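Local coordinates for protein putative isocitrate dehydrogenase, NAD-dependent (Methylococcus capsulatus, PDB 6LKY) that binds NAD and probably carries out the NAD-dependent oxidation of isocitrate with the help of magnesium, at residues K22-T27 / V31-Q36. The protein carries 1 engineered substitution. Residues are numbered along the deposited sequence; the frame is centred on the assembly and turned at random.
Sequences KVIEAT and VQWDTQ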
loop_
_atom_site.group_PDB
_atom_site.type_symbol
_atom_site.label_atom_id
_atom_site.label_comp_id
_atom_site.label_asym_id
_atom_site.label_seq_id
_atom_site.Cartn_x
_atom_site.Cartn_y
_atom_site.Cartn_z
ATOM N N LYS A 22 32.206 -2.344 9.246
ATOM C CA LYS A 22 33.297 -1.395 9.437
ATOM C C LYS A 22 32.842 -0.239 10.309
ATOM O O LYS A 22 33.502 0.105 11.305
ATOM C CB LYS A 22 33.808 -0.900 8.083
ATOM C CG LYS A 22 34.619 -1.934 7.296
ATOM C CD LYS A 22 35.333 -1.273 6.115
ATOM C CE LYS A 22 35.300 -2.131 4.848
ATOM N NZ LYS A 22 36.172 -3.338 4.920
ATOM N N VAL A 23 31.648 0.290 10.024
ATOM C CA VAL A 23 31.151 1.431 10.782
ATOM C C VAL A 23 30.970 1.047 12.237
ATOM O O VAL A 23 31.382 1.783 13.146
ATOM C CB VAL A 23 29.844 1.955 10.161
ATOM C CG1 VAL A 23 29.113 2.860 11.131
ATOM C CG2 VAL A 23 30.144 2.687 8.855
ATOM N N ILE A 24 30.425 -0.147 12.485
ATOM C CA ILE A 24 30.249 -0.568 13.869
ATOM C C ILE A 24 31.604 -0.636 14.560
ATOM O O ILE A 24 31.790 -0.097 15.661
ATOM C CB ILE A 24 29.495 -1.910 13.935
ATOM C CG1 ILE A 24 28.017 -1.710 13.557
ATOM C CG2 ILE A 24 29.621 -2.534 15.322
ATOM C CD1 ILE A 24 27.291 -3.006 13.196
ATOM N N GLU A 25 32.598 -1.219 13.887
ATOM C CA GLU A 25 33.887 -1.357 14.543
ATOM C C GLU A 25 34.538 0.000 14.732
ATOM O O GLU A 25 35.285 0.191 15.698
ATOM C CB GLU A 25 34.776 -2.329 13.770
ATOM C CG GLU A 25 34.516 -3.781 14.196
ATOM C CD GLU A 25 34.983 -4.808 13.180
ATOM O OE1 GLU A 25 35.518 -4.399 12.127
ATOM O OE2 GLU A 25 34.799 -6.023 13.433
ATOM N N ALA A 26 34.221 0.968 13.863
ATOM C CA ALA A 26 34.793 2.295 14.036
ATOM C C ALA A 26 34.345 2.945 15.338
ATOM O O ALA A 26 35.034 3.843 15.829
ATOM C CB ALA A 26 34.447 3.190 12.851
ATOM N N THR A 27 33.219 2.508 15.916
ATOM C CA THR A 27 32.743 3.111 17.159
ATOM C C THR A 27 33.515 2.632 18.379
ATOM O O THR A 27 33.389 3.238 19.448
ATOM C CB THR A 27 31.263 2.798 17.390
ATOM O OG1 THR A 27 31.118 1.390 17.613
ATOM C CG2 THR A 27 30.416 3.219 16.203
ATOM N N VAL A 31 32.779 -6.587 19.252
ATOM C CA VAL A 31 31.887 -7.584 18.674
ATOM C C VAL A 31 32.693 -8.802 18.249
ATOM O O VAL A 31 33.624 -8.684 17.443
ATOM C CB VAL A 31 31.105 -7.038 17.468
ATOM C CG1 VAL A 31 30.076 -8.066 17.021
ATOM C CG2 VAL A 31 30.454 -5.701 17.796
ATOM N N GLN A 32 32.311 -9.971 18.754
ATOM C CA GLN A 32 32.713 -11.244 18.161
ATOM C C GLN A 32 31.642 -11.644 17.142
ATOM O O GLN A 32 30.553 -12.086 17.514
ATOM C CB GLN A 32 32.889 -12.302 19.244
ATOM C CG GLN A 32 33.510 -13.610 18.748
ATOM C CD GLN A 32 33.394 -14.733 19.766
ATOM O OE1 GLN A 32 33.288 -14.488 20.968
ATOM N NE2 GLN A 32 33.399 -15.973 19.286
ATOM N N TRP A 33 31.934 -11.484 15.850
ATOM C CA TRP A 33 30.987 -11.879 14.808
ATOM C C TRP A 33 30.996 -13.391 14.593
ATOM O O TRP A 33 32.056 -14.003 14.423
ATOM C CB TRP A 33 31.297 -11.182 13.487
ATOM C CG TRP A 33 31.289 -9.711 13.549
ATOM C CD1 TRP A 33 32.377 -8.888 13.526
ATOM C CD2 TRP A 33 30.142 -8.858 13.630
ATOM N NE1 TRP A 33 31.982 -7.576 13.592
ATOM C CE2 TRP A 33 30.614 -7.526 13.660
ATOM C CE3 TRP A 33 28.759 -9.088 13.691
ATOM C CZ2 TRP A 33 29.757 -6.426 13.750
ATOM C CZ3 TRP A 33 27.906 -7.993 13.777
ATOM C CH2 TRP A 33 28.410 -6.678 13.808
ATOM N N ASP A 34 29.808 -13.981 14.564
ATOM C CA ASP A 34 29.602 -15.404 14.302
ATOM C C ASP A 34 28.963 -15.520 12.916
ATOM O O ASP A 34 27.740 -15.474 12.775
ATOM C CB ASP A 34 28.732 -16.003 15.395
ATOM C CG ASP A 34 28.588 -17.497 15.279
ATOM O OD1 ASP A 34 29.106 -18.079 14.297
ATOM O OD2 ASP A 34 27.945 -18.084 16.176
ATOM N N THR A 35 29.803 -15.651 11.892
ATOM C CA THR A 35 29.336 -15.608 10.513
ATOM C C THR A 35 28.614 -16.897 10.136
ATOM O O THR A 35 29.150 -17.998 10.304
ATOM C CB THR A 35 30.510 -15.362 9.569
ATOM O OG1 THR A 35 31.044 -14.063 9.834
ATOM C CG2 THR A 35 30.056 -15.420 8.109
ATOM N N GLN A 36 27.394 -16.747 9.613
ATOM C CA GLN A 36 26.550 -17.862 9.203
ATOM C C GLN A 36 25.919 -17.536 7.855
ATOM O O GLN A 36 25.866 -16.376 7.444
ATOM C CB GLN A 36 25.459 -18.145 10.243
ATOM C CG GLN A 36 25.974 -18.429 11.614
ATOM C CD GLN A 36 26.630 -19.784 11.705
ATOM O OE1 GLN A 36 26.455 -20.630 10.827
ATOM N NE2 GLN A 36 27.391 -20.001 12.775
#
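Trp33 meets Glu25 through one hydrogen bond at the edge of its indole, a clear instance of how an aromatic residue on an edge strand can meet a helix with a polar N-H on one part of its ring edge and apolar carbons on another. NE1 donates to Glu25 OE2 over 3.2 Å, the acceptor lying almost exactly in the ring plane, although the N-H...O angle of 146° shows a bent bond. The carboxylate is turned 61° against the indole, and OE2 receives the N-H from above its own plane. Beyond CG the glutamate chain runs extended, which carries the carboxylate from the exposed side of the helix across to the indole nitrogen.

The apolar part belongs to Ile24. Its CD1 comes to the six-membered end of the indole, 3.9 Å from Trp33 CH2, while CG2 lies 4.1 Å from Val31 CG2. Val31 also turns its other methyl, CG1, over one face of the Trp33 ring, 3.3 Å above the plane, so the indole is buttressed from within its own strand. With an alanine in place of the indole, the Glu25 carboxylate would probably lose this donor, and a gap would be likely to open beside Ile24 CD1 and Val31 CG1.

The helix segment and strand run nearly antiparallel, at 158°, as the second half of the right-handed beta-alpha-beta unit formed by strand 2-7, helix 13-26 and strand 31-35. Strand 31-35 pairs in parallel with strand 2-7 at the edge of the large sheet, and Met287 of helix 278-290 touches both Ile24 and Trp33.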